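Local coordinates for protein projannalysin (Methanocaldococcus jannaschii, PDB 4JIX) that is the zymogen of a zinc-dependent minigluzincin metallopeptidase and, once activated, probably cleaves peptide bonds, at residues 17-22 / 67-72. The protein carries 1 engineered substitution. Sequence-based numbering, arbitrary orientation.
Sequences NEILIS and YIILHE. With ZN (zinc ion), chain C.
Ile19 reaches from helix 12-22 to Ile69 and Leu70 on helix 62-78, illustrating how a metal-binding helix can be packed on the side turned from its metal.

Apolar contacts carry the interface, nearly all through Ile19. With CG1 beside its backbone N (chi1 -67°) and the chain then extended, Ile19 drives CD1 against Ile69, meeting Ile69 CG2 at 3.6 Å and Ile69 CB at 3.8 Å; the two side chains slant across one another. The same methyl also lies 3.9 Å from the backbone N of Leu70, so it rests on the helix surface as well as on side chains. The other branch, Ile19 CG2, approaches Leu70 CD1 at 4.0 Å, the two side chains running roughly at right angles. CD1 thus sits over Ile69 and the Leu70 backbone N, and CG2 against the Leu70 side chain, while Ile19 also touches His66 and Leu73 of helix 62-78. Leu70 is backed in turn by Tyr94 and Phe95.

Polar chemistry lies to the flanks. Ser22 hydrogen-bonds through OG with Tyr94, and Tyr67 OH with Glu104.

Metal coordination occupies the far flank. His71, with CG anti to its backbone N (chi1 -177°), places NE2 2.1 Å from the zinc ion, whose site His75 and His83 share and to which a water is bound at 2.2 Å. His71 and Glu72 open the HExxH motif of zincin metallopeptidases, the wider group to which gluzincins belong.

Close apolar packing and burial, rather than directional bonds, hold segments 17-22 and 67-72 together, leaving metal chemistry to the other side of the zinc-binding helix.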
loop_
_atom_site.group_PDB
_atom_site.type_symbol
_atom_site.label_atom_id
_atom_site.label_comp_id
_atom_site.label_asym_id
_atom_site.label_seq_id
_atom_site.Cartn_x
_atom_site.Cartn_y
_atom_site.Cartn_z
ATOM N N ASN A 17 16.115 -14.926 1.122
ATOM C CA ASN A 17 16.905 -15.947 1.817
ATOM C C ASN A 17 17.159 -15.598 3.287
ATOM O O ASN A 17 17.083 -16.490 4.127
ATOM C CB ASN A 17 18.225 -16.233 1.081
ATOM C CG ASN A 17 17.990 -16.955 -0.228
ATOM O OD1 ASN A 17 16.933 -17.531 -0.466
ATOM N ND2 ASN A 17 18.947 -16.923 -1.123
ATOM N N GLU A 18 17.390 -14.314 3.601
ATOM C CA GLU A 18 17.608 -13.841 4.969
ATOM C C GLU A 18 16.357 -14.077 5.841
ATOM O O GLU A 18 16.483 -14.464 7.002
ATOM C CB GLU A 18 17.988 -12.352 4.963
ATOM C CG GLU A 18 19.459 -12.111 4.656
ATOM C CD GLU A 18 19.882 -10.679 4.367
ATOM O OE1 GLU A 18 19.033 -9.764 4.465
ATOM O OE2 GLU A 18 21.074 -10.476 4.034
ATOM N N ILE A 19 15.159 -13.876 5.269
ATOM C CA ILE A 19 13.878 -14.083 5.967
ATOM C C ILE A 19 13.623 -15.587 6.146
ATOM O O ILE A 19 13.237 -16.005 7.239
ATOM C CB ILE A 19 12.711 -13.348 5.256
ATOM C CG1 ILE A 19 12.917 -11.817 5.363
ATOM C CG2 ILE A 19 11.331 -13.749 5.828
ATOM C CD1 ILE A 19 12.183 -10.965 4.276
ATOM N N LEU A 20 13.869 -16.402 5.101
ATOM C CA LEU A 20 13.736 -17.864 5.226
ATOM C C LEU A 20 14.651 -18.378 6.340
ATOM O O LEU A 20 14.240 -19.246 7.101
ATOM C CB LEU A 20 14.051 -18.589 3.907
ATOM C CG LEU A 20 13.122 -18.329 2.717
ATOM C CD1 LEU A 20 13.786 -18.803 1.432
ATOM C CD2 LEU A 20 11.745 -19.041 2.893
ATOM N N ILE A 21 15.872 -17.802 6.476
ATOM C CA ILE A 21 16.812 -18.199 7.535
ATOM C C ILE A 21 16.261 -17.765 8.913
ATOM O O ILE A 21 16.127 -18.624 9.780
ATOM C CB ILE A 21 18.273 -17.691 7.295
ATOM C CG1 ILE A 21 18.919 -18.448 6.106
ATOM C CG2 ILE A 21 19.153 -17.874 8.566
ATOM C CD1 ILE A 21 20.244 -17.777 5.471
ATOM N N SER A 22 15.883 -16.462 9.086
ATOM C CA SER A 22 15.386 -15.936 10.369
ATOM C C SER A 22 14.088 -16.631 10.814
ATOM O O SER A 22 13.911 -16.870 12.008
ATOM C CB SER A 22 15.196 -14.421 10.315
ATOM O OG SER A 22 14.108 -14.064 9.475
ATOM N N TYR A 67 9.498 -6.212 4.809
ATOM C CA TYR A 67 8.216 -6.305 5.514
ATOM C C TYR A 67 7.175 -7.093 4.703
ATOM O O TYR A 67 6.437 -7.902 5.277
ATOM C CB TYR A 67 7.660 -4.897 5.830
ATOM C CG TYR A 67 6.420 -4.942 6.706
ATOM C CD1 TYR A 67 6.525 -4.975 8.097
ATOM C CD2 TYR A 67 5.143 -5.000 6.144
ATOM C CE1 TYR A 67 5.392 -5.059 8.908
ATOM C CE2 TYR A 67 4.002 -5.080 6.946
ATOM C CZ TYR A 67 4.134 -5.100 8.327
ATOM O OH TYR A 67 3.020 -5.191 9.129
ATOM N N ILE A 68 7.097 -6.813 3.387
ATOM C CA ILE A 68 6.156 -7.427 2.442
ATOM C C ILE A 68 6.450 -8.939 2.340
ATOM O O ILE A 68 5.528 -9.746 2.444
ATOM C CB ILE A 68 6.261 -6.709 1.058
ATOM C CG1 ILE A 68 5.608 -5.298 1.091
ATOM C CG2 ILE A 68 5.678 -7.551 -0.081
ATOM C CD1 ILE A 68 6.099 -4.359 -0.118
ATOM N N ILE A 69 7.727 -9.301 2.120
ATOM C CA ILE A 69 8.163 -10.696 1.994
ATOM C C ILE A 69 7.944 -11.414 3.328
ATOM O O ILE A 69 7.478 -12.555 3.320
ATOM C CB ILE A 69 9.635 -10.794 1.503
ATOM C CG1 ILE A 69 9.779 -10.235 0.065
ATOM C CG2 ILE A 69 10.154 -12.249 1.571
ATOM C CD1 ILE A 69 11.238 -9.816 -0.322
ATOM N N LEU A 70 8.293 -10.759 4.466
ATOM C CA LEU A 70 8.086 -11.299 5.814
ATOM C C LEU A 70 6.614 -11.660 6.016
ATOM O O LEU A 70 6.328 -12.731 6.541
ATOM C CB LEU A 70 8.528 -10.293 6.894
ATOM C CG LEU A 70 8.377 -10.719 8.370
ATOM C CD1 LEU A 70 9.318 -11.896 8.750
ATOM C CD2 LEU A 70 8.608 -9.530 9.311
ATOM N N HIS A 71 5.693 -10.784 5.591
ATOM C CA HIS A 71 4.255 -11.060 5.709
ATOM C C HIS A 71 3.896 -12.390 5.013
ATOM O O HIS A 71 3.268 -13.249 5.625
ATOM C CB HIS A 71 3.401 -9.910 5.112
ATOM C CG HIS A 71 1.921 -10.126 5.291
ATOM N ND1 HIS A 71 1.226 -9.536 6.330
ATOM C CD2 HIS A 71 1.069 -10.899 4.579
ATOM C CE1 HIS A 71 -0.034 -9.933 6.197
ATOM N NE2 HIS A 71 -0.170 -10.789 5.175
ATOM N N GLU A 72 4.286 -12.548 3.744
ATOM C CA GLU A 72 3.948 -13.768 2.988
ATOM C C GLU A 72 4.560 -15.030 3.582
ATOM O O GLU A 72 3.944 -16.099 3.540
ATOM C CB GLU A 72 4.435 -13.663 1.534
ATOM C CG GLU A 72 4.051 -12.379 0.826
ATOM C CD GLU A 72 2.566 -12.123 0.739
ATOM O OE1 GLU A 72 1.775 -13.079 0.892
ATOM O OE2 GLU A 72 2.194 -10.944 0.570
HETATM ZN ZN ZN C . -1.846 -11.949 4.743
HETATM O O HOH W 1 -2.839 -10.183 3.933
#